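Local coordinates for trimethylamine-N-oxide reductase (Haemophilus influenzae, PDB 7L5I), which probably reduces S- or N-oxides such as trimethylamine N-oxide at a molybdenum centre carried by two molybdopterin guanine dinucleotide cofactors, at residues D433-P438 and P452-V457. Residues are numbered along the deposited sequence; the frame is centred on the assembly and turned at random.
Sequences DVLLHP and PDIKAV
Val434 meets Pro452 and Ile454 where the last turn of helix 431-436 packs on the loop entering strand 456-460, an inner strand of the mixed six-stranded sheet in a molybdopterin oxidoreductase fold. The 13 residues between the two segments include strands 441-444 and 447-450, which bring the chain back beside the helix. CG1 of Val434, anti to the backbone N (chi1 167°), lies 3.9 Å from CD of Pro452, the two side chains crossing nearly at right angles; Phe426 touches both residues. The Val434 carbonyl is joined to the loop through a water that lies 2.6 Å from Val434 O, is also within hydrogen-bonding distance of Pro452 O, and accepts from Ile454 N. CD2 of Leu435 spans from the loop to the strand, resting 3.7 Å from CG2 of Ile454 and touching CG2 of Val457, while Ala477 and Phe478 add to the apolar surround. A second water links Leu435 O to Ile454 O, so both bridges use helix carbonyls near its C-terminal end. His437, the first residue to leave helical geometry, turns back to Asp433: its ND1 donates to OD1 (2.7 Å). OD1 lies nearly in the imidazole plane, whereas ND1 approaches on the anti side, tilted 26° from the carboxylate plane. At the more exposed end, Pro438 lays CB against Pro452 O. Asp453 OD1 forms a salt bridge with Lys455 NZ, its hydrogen bond weak at 3.3 Å, and the same oxygen lies 3.7 Å from CG of Pro438.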
loop_
_atom_site.group_PDB
_atom_site.type_symbol
_atom_site.label_atom_id
_atom_site.label_comp_id
_atom_site.label_asym_id
_atom_site.label_seq_id
_atom_site.Cartn_x
_atom_site.Cartn_y
_atom_site.Cartn_z
ATOM N N ASP A 433 -10.879 5.892 -15.372
ATOM C CA ASP A 433 -11.328 5.402 -16.670
ATOM C C ASP A 433 -12.777 4.954 -16.622
ATOM O O ASP A 433 -13.544 5.230 -17.555
ATOM C CB ASP A 433 -10.388 4.251 -17.064
ATOM C CG ASP A 433 -10.259 4.031 -18.553
ATOM O OD1 ASP A 433 -10.565 4.936 -19.365
ATOM O OD2 ASP A 433 -9.782 2.922 -18.890
ATOM N N VAL A 434 -13.174 4.256 -15.550
ATOM C CA VAL A 434 -14.546 3.765 -15.421
ATOM C C VAL A 434 -15.515 4.927 -15.266
ATOM O O VAL A 434 -16.578 4.976 -15.906
ATOM C CB VAL A 434 -14.661 2.805 -14.213
ATOM C CG1 VAL A 434 -16.111 2.534 -13.855
ATOM C CG2 VAL A 434 -13.941 1.496 -14.482
ATOM N N LEU A 435 -15.204 5.853 -14.364
ATOM C CA LEU A 435 -16.137 6.944 -14.124
ATOM C C LEU A 435 -16.346 7.771 -15.383
ATOM O O LEU A 435 -17.454 8.272 -15.618
ATOM C CB LEU A 435 -15.628 7.836 -12.991
ATOM C CG LEU A 435 -15.597 7.205 -11.595
ATOM C CD1 LEU A 435 -15.087 8.260 -10.597
ATOM C CD2 LEU A 435 -16.964 6.673 -11.164
ATOM N N LEU A 436 -15.299 7.917 -16.202
ATOM C CA LEU A 436 -15.382 8.729 -17.404
ATOM C C LEU A 436 -16.009 7.989 -18.580
ATOM O O LEU A 436 -16.629 8.632 -19.438
ATOM C CB LEU A 436 -13.982 9.187 -17.828
ATOM C CG LEU A 436 -13.298 10.223 -16.959
ATOM C CD1 LEU A 436 -11.825 10.283 -17.183
ATOM C CD2 LEU A 436 -13.945 11.597 -17.218
ATOM N N HIS A 437 -15.831 6.666 -18.667
ATOM C CA HIS A 437 -16.065 5.918 -19.910
ATOM C C HIS A 437 -16.903 4.666 -19.705
ATOM O O HIS A 437 -16.440 3.536 -19.911
ATOM C CB HIS A 437 -14.721 5.547 -20.540
ATOM C CG HIS A 437 -13.786 6.710 -20.668
ATOM N ND1 HIS A 437 -12.480 6.673 -20.229
ATOM C CD2 HIS A 437 -13.983 7.962 -21.150
ATOM C CE1 HIS A 437 -11.905 7.837 -20.462
ATOM N NE2 HIS A 437 -12.795 8.637 -21.027
ATOM N N PRO A 438 -18.165 4.823 -19.340
ATOM C CA PRO A 438 -19.015 3.637 -19.197
ATOM C C PRO A 438 -19.110 2.854 -20.502
ATOM O O PRO A 438 -19.163 3.428 -21.587
ATOM C CB PRO A 438 -20.380 4.209 -18.788
ATOM C CG PRO A 438 -20.310 5.642 -19.020
ATOM C CD PRO A 438 -18.869 6.060 -18.974
ATOM N N PRO A 452 -18.878 -0.538 -15.873
ATOM C CA PRO A 452 -20.257 -0.169 -15.537
ATOM C C PRO A 452 -20.477 1.336 -15.674
ATOM O O PRO A 452 -19.555 2.107 -15.918
ATOM C CB PRO A 452 -20.378 -0.626 -14.080
ATOM C CG PRO A 452 -19.003 -0.442 -13.539
ATOM C CD PRO A 452 -18.034 -0.707 -14.672
ATOM N N ASP A 453 -21.740 1.751 -15.483
ATOM C CA ASP A 453 -22.160 3.144 -15.644
ATOM C C ASP A 453 -22.501 3.721 -14.268
ATOM O O ASP A 453 -23.601 3.512 -13.758
ATOM C CB ASP A 453 -23.358 3.210 -16.597
ATOM C CG ASP A 453 -23.767 4.627 -16.949
ATOM O OD1 ASP A 453 -23.082 5.592 -16.545
ATOM O OD2 ASP A 453 -24.801 4.774 -17.639
ATOM N N ILE A 454 -21.561 4.471 -13.678
ATOM C CA ILE A 454 -21.611 4.818 -12.255
ATOM C C ILE A 454 -22.245 6.188 -12.106
ATOM O O ILE A 454 -21.774 7.164 -12.699
ATOM C CB ILE A 454 -20.202 4.799 -11.610
ATOM C CG1 ILE A 454 -19.557 3.413 -11.686
ATOM C CG2 ILE A 454 -20.277 5.320 -10.164
ATOM C CD1 ILE A 454 -20.351 2.297 -11.050
ATOM N N LYS A 455 -23.282 6.272 -11.266
ATOM C CA LYS A 455 -23.990 7.510 -10.956
ATOM C C LYS A 455 -23.739 8.029 -9.549
ATOM O O LYS A 455 -24.016 9.204 -9.282
ATOM C CB LYS A 455 -25.504 7.307 -11.101
ATOM C CG LYS A 455 -25.912 6.724 -12.441
ATOM C CD LYS A 455 -25.539 7.642 -13.567
ATOM C CE LYS A 455 -25.881 7.011 -14.909
ATOM N NZ LYS A 455 -25.426 7.901 -16.007
ATOM N N ALA A 456 -23.290 7.178 -8.639
ATOM C CA ALA A 456 -23.039 7.586 -7.268
ATOM C C ALA A 456 -21.734 6.957 -6.803
ATOM O O ALA A 456 -21.455 5.798 -7.110
ATOM C CB ALA A 456 -24.182 7.148 -6.362
ATOM N N VAL A 457 -20.944 7.734 -6.071
ATOM C CA VAL A 457 -19.686 7.274 -5.496
ATOM C C VAL A 457 -19.743 7.552 -3.999
ATOM O O VAL A 457 -20.095 8.659 -3.586
ATOM C CB VAL A 457 -18.471 7.975 -6.125
ATOM C CG1 VAL A 457 -17.203 7.654 -5.340
ATOM C CG2 VAL A 457 -18.347 7.579 -7.611
HETATM O O HOH W 1 -19.096 4.828 -15.275
HETATM O O HOH W 2 -19.378 8.359 -13.336
#